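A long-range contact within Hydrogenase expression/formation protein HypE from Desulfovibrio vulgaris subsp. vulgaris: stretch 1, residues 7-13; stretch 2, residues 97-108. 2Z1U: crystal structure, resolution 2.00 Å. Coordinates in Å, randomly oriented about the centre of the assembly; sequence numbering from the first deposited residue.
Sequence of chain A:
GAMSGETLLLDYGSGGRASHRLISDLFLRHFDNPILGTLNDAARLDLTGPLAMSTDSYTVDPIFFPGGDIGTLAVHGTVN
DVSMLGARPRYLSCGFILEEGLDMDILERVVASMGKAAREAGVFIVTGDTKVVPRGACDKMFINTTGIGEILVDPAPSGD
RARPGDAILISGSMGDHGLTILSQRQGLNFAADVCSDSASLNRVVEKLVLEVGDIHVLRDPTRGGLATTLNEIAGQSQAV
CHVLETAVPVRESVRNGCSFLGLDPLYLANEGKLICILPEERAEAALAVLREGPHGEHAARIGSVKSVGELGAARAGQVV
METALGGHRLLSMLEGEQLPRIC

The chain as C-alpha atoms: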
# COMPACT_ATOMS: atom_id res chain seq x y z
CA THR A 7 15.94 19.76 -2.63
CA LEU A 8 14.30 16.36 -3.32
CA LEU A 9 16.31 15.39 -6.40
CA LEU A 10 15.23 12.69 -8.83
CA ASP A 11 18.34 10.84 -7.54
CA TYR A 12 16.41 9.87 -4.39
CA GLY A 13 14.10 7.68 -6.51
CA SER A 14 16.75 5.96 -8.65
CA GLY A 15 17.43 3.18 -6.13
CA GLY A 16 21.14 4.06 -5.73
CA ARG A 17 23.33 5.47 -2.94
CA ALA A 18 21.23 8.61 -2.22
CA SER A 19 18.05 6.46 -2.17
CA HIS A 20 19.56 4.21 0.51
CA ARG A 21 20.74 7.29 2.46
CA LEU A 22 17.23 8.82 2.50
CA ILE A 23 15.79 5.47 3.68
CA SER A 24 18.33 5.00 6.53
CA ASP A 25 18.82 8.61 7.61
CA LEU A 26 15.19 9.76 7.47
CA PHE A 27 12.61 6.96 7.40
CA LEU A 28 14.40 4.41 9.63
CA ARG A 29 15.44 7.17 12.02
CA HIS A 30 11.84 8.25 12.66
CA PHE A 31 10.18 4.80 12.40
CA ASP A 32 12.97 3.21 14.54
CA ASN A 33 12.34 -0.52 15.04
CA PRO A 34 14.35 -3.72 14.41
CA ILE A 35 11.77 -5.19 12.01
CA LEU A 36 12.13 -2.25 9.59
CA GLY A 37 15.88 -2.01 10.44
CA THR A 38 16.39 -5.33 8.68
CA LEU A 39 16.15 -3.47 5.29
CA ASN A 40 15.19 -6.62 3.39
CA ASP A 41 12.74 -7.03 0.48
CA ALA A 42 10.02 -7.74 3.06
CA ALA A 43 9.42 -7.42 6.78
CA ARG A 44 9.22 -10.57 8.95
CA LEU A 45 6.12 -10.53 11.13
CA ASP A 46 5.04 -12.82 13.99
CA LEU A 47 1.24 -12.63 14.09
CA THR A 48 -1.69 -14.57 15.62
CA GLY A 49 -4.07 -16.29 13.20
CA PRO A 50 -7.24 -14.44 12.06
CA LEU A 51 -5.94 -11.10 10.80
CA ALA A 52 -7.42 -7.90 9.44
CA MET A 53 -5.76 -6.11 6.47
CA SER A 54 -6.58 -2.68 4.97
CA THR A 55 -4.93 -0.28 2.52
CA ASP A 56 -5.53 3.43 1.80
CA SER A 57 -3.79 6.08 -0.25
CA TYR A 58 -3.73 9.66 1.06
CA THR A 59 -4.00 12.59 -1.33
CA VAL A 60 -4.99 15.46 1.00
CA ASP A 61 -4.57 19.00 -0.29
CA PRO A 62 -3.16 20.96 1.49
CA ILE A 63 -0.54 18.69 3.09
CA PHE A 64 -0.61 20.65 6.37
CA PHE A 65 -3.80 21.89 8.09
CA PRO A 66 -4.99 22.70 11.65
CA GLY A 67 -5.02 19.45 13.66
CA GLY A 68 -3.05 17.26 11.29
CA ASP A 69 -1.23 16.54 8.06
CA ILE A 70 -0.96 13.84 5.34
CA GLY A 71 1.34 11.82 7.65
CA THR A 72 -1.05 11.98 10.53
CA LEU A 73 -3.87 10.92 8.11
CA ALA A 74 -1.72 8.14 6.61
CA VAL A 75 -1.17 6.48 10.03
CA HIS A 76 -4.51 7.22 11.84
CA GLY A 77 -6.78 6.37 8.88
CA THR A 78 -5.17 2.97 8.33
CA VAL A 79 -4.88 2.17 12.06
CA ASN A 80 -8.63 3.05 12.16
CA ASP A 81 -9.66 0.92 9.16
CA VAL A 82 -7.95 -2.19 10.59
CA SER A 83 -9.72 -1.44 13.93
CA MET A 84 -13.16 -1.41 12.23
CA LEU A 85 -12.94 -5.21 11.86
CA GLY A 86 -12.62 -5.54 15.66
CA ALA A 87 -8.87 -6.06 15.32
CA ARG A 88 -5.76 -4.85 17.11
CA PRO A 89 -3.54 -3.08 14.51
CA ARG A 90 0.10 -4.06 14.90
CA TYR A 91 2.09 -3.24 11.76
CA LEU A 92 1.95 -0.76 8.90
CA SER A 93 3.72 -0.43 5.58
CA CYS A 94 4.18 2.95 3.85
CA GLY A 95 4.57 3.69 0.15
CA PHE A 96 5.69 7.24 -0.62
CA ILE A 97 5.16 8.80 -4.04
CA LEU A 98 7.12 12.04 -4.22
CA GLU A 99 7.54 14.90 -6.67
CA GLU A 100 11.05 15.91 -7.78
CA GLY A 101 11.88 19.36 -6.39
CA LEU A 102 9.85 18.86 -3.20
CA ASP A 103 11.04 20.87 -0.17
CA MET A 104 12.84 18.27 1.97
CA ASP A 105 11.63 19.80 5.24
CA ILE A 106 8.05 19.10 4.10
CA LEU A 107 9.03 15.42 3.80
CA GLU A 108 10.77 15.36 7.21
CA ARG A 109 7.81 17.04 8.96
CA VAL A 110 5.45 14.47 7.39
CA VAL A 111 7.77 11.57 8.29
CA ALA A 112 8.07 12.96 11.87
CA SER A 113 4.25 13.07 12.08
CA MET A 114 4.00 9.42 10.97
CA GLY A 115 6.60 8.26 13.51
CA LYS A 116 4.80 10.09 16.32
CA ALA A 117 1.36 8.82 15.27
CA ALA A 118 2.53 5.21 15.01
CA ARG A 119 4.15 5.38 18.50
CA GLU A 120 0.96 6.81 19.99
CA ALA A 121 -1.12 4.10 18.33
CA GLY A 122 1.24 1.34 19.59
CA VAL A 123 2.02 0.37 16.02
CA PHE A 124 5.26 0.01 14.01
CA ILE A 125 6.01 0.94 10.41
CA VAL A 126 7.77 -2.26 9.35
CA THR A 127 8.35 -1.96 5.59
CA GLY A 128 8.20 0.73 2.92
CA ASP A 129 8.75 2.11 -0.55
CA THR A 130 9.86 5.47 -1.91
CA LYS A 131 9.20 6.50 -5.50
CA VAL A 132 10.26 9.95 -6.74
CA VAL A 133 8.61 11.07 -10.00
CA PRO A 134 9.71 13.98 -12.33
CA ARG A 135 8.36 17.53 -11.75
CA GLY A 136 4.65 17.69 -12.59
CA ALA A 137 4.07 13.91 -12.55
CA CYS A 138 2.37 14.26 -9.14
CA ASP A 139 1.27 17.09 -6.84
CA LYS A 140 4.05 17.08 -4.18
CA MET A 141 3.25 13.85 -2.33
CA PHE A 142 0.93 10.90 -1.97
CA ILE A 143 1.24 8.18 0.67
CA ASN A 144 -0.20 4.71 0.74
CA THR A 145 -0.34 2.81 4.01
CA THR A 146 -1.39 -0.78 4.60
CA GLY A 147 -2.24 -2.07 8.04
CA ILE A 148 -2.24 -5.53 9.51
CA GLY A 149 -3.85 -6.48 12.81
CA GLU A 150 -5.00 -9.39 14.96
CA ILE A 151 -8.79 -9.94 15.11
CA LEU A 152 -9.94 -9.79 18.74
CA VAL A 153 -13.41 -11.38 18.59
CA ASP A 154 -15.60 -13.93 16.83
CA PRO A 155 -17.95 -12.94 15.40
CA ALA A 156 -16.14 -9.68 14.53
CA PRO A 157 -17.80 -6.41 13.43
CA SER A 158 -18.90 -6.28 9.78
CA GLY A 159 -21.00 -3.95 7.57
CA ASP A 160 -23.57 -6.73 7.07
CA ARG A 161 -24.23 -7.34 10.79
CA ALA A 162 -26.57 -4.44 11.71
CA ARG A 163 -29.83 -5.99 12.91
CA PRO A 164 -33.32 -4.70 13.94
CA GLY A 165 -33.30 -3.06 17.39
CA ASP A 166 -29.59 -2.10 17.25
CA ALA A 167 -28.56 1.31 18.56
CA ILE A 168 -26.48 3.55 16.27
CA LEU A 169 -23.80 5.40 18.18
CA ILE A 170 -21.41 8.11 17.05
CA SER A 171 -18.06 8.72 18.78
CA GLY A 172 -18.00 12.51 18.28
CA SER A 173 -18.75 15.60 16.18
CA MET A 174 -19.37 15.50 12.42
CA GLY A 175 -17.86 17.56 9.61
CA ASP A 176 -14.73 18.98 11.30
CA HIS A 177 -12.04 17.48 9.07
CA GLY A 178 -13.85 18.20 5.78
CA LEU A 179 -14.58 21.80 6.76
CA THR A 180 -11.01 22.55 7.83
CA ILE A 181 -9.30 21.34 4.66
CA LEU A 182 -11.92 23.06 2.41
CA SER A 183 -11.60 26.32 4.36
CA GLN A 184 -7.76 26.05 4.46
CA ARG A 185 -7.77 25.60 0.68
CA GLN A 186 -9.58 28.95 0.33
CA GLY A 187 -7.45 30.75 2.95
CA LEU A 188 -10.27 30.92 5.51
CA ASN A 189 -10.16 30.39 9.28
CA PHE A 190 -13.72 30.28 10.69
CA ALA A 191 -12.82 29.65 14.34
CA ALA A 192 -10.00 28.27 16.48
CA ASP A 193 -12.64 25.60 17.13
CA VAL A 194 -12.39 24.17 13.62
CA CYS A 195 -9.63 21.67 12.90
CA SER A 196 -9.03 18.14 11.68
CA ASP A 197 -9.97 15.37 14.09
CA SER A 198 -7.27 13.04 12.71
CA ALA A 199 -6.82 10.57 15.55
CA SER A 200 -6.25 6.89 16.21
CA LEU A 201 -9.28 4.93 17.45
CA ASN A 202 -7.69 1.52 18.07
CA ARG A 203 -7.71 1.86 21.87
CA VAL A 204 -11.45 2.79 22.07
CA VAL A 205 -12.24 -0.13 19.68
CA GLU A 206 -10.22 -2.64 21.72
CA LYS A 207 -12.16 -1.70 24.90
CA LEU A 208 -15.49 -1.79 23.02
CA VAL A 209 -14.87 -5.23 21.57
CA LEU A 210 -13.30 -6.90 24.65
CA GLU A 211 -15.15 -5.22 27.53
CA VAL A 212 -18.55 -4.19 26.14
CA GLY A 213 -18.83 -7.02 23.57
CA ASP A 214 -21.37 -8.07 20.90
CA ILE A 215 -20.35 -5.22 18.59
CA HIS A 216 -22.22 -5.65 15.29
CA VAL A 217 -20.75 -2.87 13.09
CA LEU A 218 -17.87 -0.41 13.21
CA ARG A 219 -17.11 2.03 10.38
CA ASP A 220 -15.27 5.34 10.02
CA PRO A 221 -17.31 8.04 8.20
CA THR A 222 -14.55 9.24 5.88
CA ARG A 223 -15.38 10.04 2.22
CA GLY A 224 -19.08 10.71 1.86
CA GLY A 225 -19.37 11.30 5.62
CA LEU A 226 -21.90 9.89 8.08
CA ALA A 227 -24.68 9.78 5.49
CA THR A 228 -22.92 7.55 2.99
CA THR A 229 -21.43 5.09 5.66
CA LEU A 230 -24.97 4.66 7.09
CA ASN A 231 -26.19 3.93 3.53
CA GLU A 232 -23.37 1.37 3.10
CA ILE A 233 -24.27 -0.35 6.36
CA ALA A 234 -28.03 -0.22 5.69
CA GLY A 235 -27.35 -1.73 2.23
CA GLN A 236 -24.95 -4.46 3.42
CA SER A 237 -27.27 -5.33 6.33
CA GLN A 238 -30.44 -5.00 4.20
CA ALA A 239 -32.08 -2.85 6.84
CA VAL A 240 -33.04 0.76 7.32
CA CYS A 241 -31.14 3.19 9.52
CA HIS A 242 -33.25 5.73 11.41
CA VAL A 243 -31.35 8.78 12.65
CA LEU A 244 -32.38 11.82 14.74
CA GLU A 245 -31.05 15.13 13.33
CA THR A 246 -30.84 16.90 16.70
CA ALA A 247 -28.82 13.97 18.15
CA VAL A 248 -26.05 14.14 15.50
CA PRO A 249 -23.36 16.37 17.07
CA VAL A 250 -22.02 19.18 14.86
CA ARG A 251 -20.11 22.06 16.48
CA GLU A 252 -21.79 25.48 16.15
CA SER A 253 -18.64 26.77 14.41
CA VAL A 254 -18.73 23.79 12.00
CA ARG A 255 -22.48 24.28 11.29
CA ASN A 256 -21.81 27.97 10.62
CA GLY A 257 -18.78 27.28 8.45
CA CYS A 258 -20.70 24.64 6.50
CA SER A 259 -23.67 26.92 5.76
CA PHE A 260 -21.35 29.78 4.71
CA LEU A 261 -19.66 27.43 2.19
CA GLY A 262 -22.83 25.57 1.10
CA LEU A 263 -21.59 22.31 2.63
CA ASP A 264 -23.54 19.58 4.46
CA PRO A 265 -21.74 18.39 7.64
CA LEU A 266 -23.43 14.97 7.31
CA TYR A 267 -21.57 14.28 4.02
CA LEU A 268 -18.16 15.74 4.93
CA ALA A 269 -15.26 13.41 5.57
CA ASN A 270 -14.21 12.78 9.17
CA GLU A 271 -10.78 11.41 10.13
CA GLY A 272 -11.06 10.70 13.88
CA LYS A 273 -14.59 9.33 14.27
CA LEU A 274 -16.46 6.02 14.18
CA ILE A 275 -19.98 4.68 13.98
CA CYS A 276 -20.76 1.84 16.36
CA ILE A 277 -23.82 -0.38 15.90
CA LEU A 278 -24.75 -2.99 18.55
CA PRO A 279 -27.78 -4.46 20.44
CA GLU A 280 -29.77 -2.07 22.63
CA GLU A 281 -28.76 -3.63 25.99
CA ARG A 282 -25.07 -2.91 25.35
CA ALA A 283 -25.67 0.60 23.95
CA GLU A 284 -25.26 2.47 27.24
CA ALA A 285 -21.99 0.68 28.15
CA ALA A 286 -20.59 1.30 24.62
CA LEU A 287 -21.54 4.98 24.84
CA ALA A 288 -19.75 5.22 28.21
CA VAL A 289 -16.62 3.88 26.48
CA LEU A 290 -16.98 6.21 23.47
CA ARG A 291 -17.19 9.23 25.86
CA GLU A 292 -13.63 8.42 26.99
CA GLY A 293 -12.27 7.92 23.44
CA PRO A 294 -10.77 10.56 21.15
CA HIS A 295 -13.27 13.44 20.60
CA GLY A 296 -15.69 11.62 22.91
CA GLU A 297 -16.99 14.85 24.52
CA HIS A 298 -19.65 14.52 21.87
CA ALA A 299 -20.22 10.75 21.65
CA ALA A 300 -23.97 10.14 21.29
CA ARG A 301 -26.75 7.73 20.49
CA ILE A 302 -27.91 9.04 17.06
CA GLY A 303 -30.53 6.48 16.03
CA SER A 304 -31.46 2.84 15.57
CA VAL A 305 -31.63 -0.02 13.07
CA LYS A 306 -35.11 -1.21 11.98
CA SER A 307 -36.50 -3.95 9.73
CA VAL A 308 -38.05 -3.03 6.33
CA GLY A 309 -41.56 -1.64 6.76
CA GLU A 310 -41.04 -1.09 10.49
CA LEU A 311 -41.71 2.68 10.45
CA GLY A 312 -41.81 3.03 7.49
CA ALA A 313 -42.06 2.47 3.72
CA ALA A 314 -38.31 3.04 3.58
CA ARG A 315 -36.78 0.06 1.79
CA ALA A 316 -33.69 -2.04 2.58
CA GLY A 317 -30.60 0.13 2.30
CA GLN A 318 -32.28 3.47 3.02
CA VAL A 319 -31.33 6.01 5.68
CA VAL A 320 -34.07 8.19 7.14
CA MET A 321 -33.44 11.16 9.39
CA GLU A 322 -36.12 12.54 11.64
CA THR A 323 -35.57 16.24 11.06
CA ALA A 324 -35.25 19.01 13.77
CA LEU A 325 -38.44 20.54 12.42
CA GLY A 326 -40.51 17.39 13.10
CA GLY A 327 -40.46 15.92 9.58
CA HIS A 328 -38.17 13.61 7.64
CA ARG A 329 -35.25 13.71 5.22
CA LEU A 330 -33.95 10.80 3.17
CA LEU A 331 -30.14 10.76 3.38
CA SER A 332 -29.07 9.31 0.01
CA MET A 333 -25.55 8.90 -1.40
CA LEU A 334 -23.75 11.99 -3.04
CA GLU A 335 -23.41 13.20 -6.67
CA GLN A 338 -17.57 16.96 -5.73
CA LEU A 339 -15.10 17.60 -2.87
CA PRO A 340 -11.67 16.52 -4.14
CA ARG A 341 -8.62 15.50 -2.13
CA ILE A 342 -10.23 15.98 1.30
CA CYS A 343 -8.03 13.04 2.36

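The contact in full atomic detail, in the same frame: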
# COMPACT_ATOMS: atom_id res chain seq x y z
N THR A 7 15.03 20.52 -3.54
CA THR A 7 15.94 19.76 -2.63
C THR A 7 15.75 18.24 -2.78
O THR A 7 16.73 17.49 -2.69
CB THR A 7 15.76 20.17 -1.14
OG1 THR A 7 15.10 21.43 -1.04
CG2 THR A 7 17.11 20.25 -0.43
N LEU A 8 14.52 17.78 -3.00
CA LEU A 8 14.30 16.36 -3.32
C LEU A 8 14.61 16.07 -4.79
O LEU A 8 13.76 16.21 -5.67
CB LEU A 8 12.91 15.86 -2.92
CG LEU A 8 12.70 14.35 -3.09
CD1 LEU A 8 13.18 13.52 -1.89
CD2 LEU A 8 11.26 14.04 -3.40
N LEU A 9 15.85 15.66 -5.04
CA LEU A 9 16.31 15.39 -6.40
C LEU A 9 15.72 14.08 -6.89
O LEU A 9 15.39 13.20 -6.09
CB LEU A 9 17.84 15.32 -6.47
CG LEU A 9 18.74 16.54 -6.19
CD1 LEU A 9 18.10 17.85 -6.63
CD2 LEU A 9 19.12 16.61 -4.72
N LEU A 10 15.59 13.96 -8.21
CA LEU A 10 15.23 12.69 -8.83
C LEU A 10 16.09 11.54 -8.32
O LEU A 10 15.60 10.44 -8.14
CB LEU A 10 15.31 12.77 -10.36
CG LEU A 10 14.03 13.10 -11.12
CD1 LEU A 10 14.27 12.96 -12.62
CD2 LEU A 10 12.84 12.22 -10.68
N ASP A 11 17.38 11.82 -8.07
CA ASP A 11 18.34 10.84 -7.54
C ASP A 11 17.82 9.99 -6.39
O ASP A 11 18.22 8.83 -6.25
CB ASP A 11 19.61 11.55 -7.04
CG ASP A 11 20.16 12.56 -8.03
OD1 ASP A 11 21.40 12.62 -8.17
OD2 ASP A 11 19.37 13.31 -8.66
N TYR A 12 16.95 10.57 -5.56
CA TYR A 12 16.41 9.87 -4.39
C TYR A 12 15.42 8.77 -4.75
O TYR A 12 15.04 7.97 -3.89
CB TYR A 12 15.78 10.86 -3.39
CG TYR A 12 16.81 11.67 -2.62
CD1 TYR A 12 16.85 13.07 -2.74
CD2 TYR A 12 17.74 11.05 -1.79
CE1 TYR A 12 17.79 13.83 -2.03
CE2 TYR A 12 18.70 11.81 -1.08
CZ TYR A 12 18.71 13.19 -1.21
OH TYR A 12 19.65 13.93 -0.52
N GLY A 13 15.01 8.73 -6.02
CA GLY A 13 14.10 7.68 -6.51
C GLY A 13 14.72 6.67 -7.47
O GLY A 13 14.01 5.80 -8.00
N ILE A 97 4.99 8.32 -2.67
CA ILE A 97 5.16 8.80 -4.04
C ILE A 97 5.46 10.29 -3.98
O ILE A 97 4.64 11.07 -3.49
CB ILE A 97 3.93 8.50 -4.93
CG1 ILE A 97 3.66 6.98 -4.95
CG2 ILE A 97 4.15 9.04 -6.37
CD1 ILE A 97 2.30 6.56 -5.53
N LEU A 98 6.64 10.69 -4.44
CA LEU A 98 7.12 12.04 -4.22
C LEU A 98 7.48 12.76 -5.51
O LEU A 98 7.98 12.14 -6.45
CB LEU A 98 8.34 12.02 -3.29
CG LEU A 98 8.14 11.42 -1.89
CD1 LEU A 98 9.48 11.06 -1.24
CD2 LEU A 98 7.34 12.37 -1.01
N GLU A 99 7.20 14.06 -5.53
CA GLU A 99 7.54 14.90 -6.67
C GLU A 99 8.97 15.43 -6.55
O GLU A 99 9.35 16.00 -5.51
CB GLU A 99 6.54 16.07 -6.77
CG GLU A 99 6.77 16.95 -8.00
CD GLU A 99 5.77 18.07 -8.14
OE1 GLU A 99 5.57 18.52 -9.29
OE2 GLU A 99 5.21 18.53 -7.12
N GLU A 100 9.76 15.24 -7.61
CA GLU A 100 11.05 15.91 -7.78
C GLU A 100 10.91 17.40 -7.48
O GLU A 100 9.93 18.02 -7.88
CB GLU A 100 11.56 15.71 -9.22
CG GLU A 100 12.88 16.39 -9.55
CD GLU A 100 13.12 16.54 -11.06
OE1 GLU A 100 14.29 16.73 -11.45
OE2 GLU A 100 12.15 16.46 -11.85
N GLY A 101 11.88 17.95 -6.76
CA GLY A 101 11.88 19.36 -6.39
C GLY A 101 11.26 19.66 -5.03
O GLY A 101 11.45 20.75 -4.49
N LEU A 102 10.52 18.70 -4.49
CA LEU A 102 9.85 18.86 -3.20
C LEU A 102 10.81 19.35 -2.11
O LEU A 102 11.90 18.80 -1.95
CB LEU A 102 9.19 17.54 -2.78
CG LEU A 102 7.94 17.44 -1.88
CD1 LEU A 102 8.21 16.64 -0.60
CD2 LEU A 102 7.27 18.77 -1.58
N ASP A 103 10.38 20.39 -1.39
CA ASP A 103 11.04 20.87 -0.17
C ASP A 103 11.23 19.68 0.78
O ASP A 103 10.27 19.02 1.17
CB ASP A 103 10.16 21.97 0.46
CG ASP A 103 10.77 22.62 1.70
OD1 ASP A 103 11.94 22.36 2.03
OD2 ASP A 103 10.07 23.44 2.34
N MET A 104 12.48 19.41 1.13
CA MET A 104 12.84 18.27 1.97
C MET A 104 12.34 18.38 3.41
O MET A 104 12.13 17.36 4.07
CB MET A 104 14.35 18.07 2.00
CG MET A 104 14.95 17.40 0.78
SD MET A 104 14.66 15.63 0.62
CE MET A 104 14.70 15.02 2.31
N ASP A 105 12.18 19.61 3.90
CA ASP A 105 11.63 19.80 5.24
C ASP A 105 10.15 19.44 5.32
O ASP A 105 9.67 19.03 6.38
CB ASP A 105 11.86 21.21 5.78
CG ASP A 105 11.58 21.31 7.28
OD1 ASP A 105 10.76 22.16 7.68
OD2 ASP A 105 12.18 20.52 8.06
N ILE A 106 9.43 19.59 4.21
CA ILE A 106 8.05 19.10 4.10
C ILE A 106 8.04 17.59 4.35
O ILE A 106 7.29 17.10 5.19
CB ILE A 106 7.40 19.46 2.73
CG1 ILE A 106 7.19 20.97 2.63
CG2 ILE A 106 6.08 18.69 2.54
CD1 ILE A 106 6.53 21.43 1.33
N LEU A 107 8.90 16.87 3.64
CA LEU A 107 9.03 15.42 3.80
C LEU A 107 9.37 15.01 5.23
O LEU A 107 8.72 14.12 5.78
CB LEU A 107 10.06 14.86 2.81
CG LEU A 107 10.32 13.35 2.84
CD1 LEU A 107 9.07 12.53 2.49
CD2 LEU A 107 11.46 13.01 1.90
N GLU A 108 10.37 15.65 5.83
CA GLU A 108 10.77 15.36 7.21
C GLU A 108 9.67 15.63 8.25
O GLU A 108 9.49 14.85 9.18
CB GLU A 108 12.07 16.10 7.59
CG GLU A 108 12.49 15.87 9.05
CD GLU A 108 13.97 16.07 9.31
OE1 GLU A 108 14.48 17.20 9.11
OE2 GLU A 108 14.61 15.09 9.74
O HOH W 1 16.27 16.11 -9.83

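Contact between residues 7-13 and 97-108 of HypE, two stretches at least 90 residues apart in sequence wherever they touch. Stretch 2 leaves a strand at Glu99, reverses through a type II turn from Glu99 to Leu102, and enters a helix at Met104; this strand-turn-helix path bends round a hollow, and Leu8 of stretch 1 is the bump that fills it. About 485 Å² of surface is buried, both sides summed, and Leu8 alone has 141 Å² covered.

The backbone holds Leu8 at both its polar ends. Leu8 N donates to Leu102 O (3.0 Å), and Gly101 N donates to Leu8 O (2.8 Å) in a nearly straight bond, with an N-H...acceptor angle of 168°. Both bonds engage the turn, where the chains come close: Leu8 CA lies 4.9 Å from Gly101 CA. Leu8 O also receives a CA-H...O contact from Glu100 CA at 3.4 Å, so this carbonyl sits against two successive residues of the turn. The turn is closed by its own bond, Leu102 N to Glu99 O (3.1 Å). Gly101 fits its third position because phi is positive, 93°; a CB there would be jammed against the carbonyl O of Glu100.

With its backbone fixed, Leu8 points its CA-to-CB bond toward stretch 2. Leu8 CD2 reaches the strand end of the hollow, 3.6 Å from Leu98 CB and 3.5 Å from Glu99 O. Leu8 CD1 meets the helix, 3.6 Å from Met104 SD and 4.2 Å from Leu107 CD2. Nearer the backbone, Leu8 CB lies 4.1 Å from Leu102 CB. Strand, turn and helix thus each supply part of an apolar pocket, and the forked leucine spans it, its burial removing hydrocarbon from water.

Met104 is the answering bump from the helix. All three of its chi angles are m, and the folded side chain lies along stretch 1: Met104 CG is 3.5 Å from Thr7 CB, while SD touches Leu8 and then approaches Tyr12. Met104 SD is 5.1 Å from the centroid of the Tyr12 ring, 36° off its normal, an oblique sulfur-aromatic contact; the closest ring atom, Tyr12 CE1, is 4.5 Å from Met104 SD. Just before Met104, Asp103 caps the helix through a weak bond from Asp105 N to Asp103 OD1 (3.3 Å).

At Glu100, within the turn, the contact becomes partly polar. Leu10 CG rests 3.6 Å from Glu100 CD, an apolar branch point against the carboxylate carbon. A water joins the same two residues: its O accepts from Leu10 N (2.8 Å) and donates to Glu100 OE1 (2.6 Å), giving the backbone NH a partner. Leu9, between the two contacting leucines, points its CA-to-CB bond away, and stretch 1 then coils into a 3-10 segment, residues 10-13, from which Leu10 and Tyr12 still touch stretch 2, with Tyr12 N bonded to Leu9 O (3.1 Å) and Gly13 N to Leu10 O (2.8 Å).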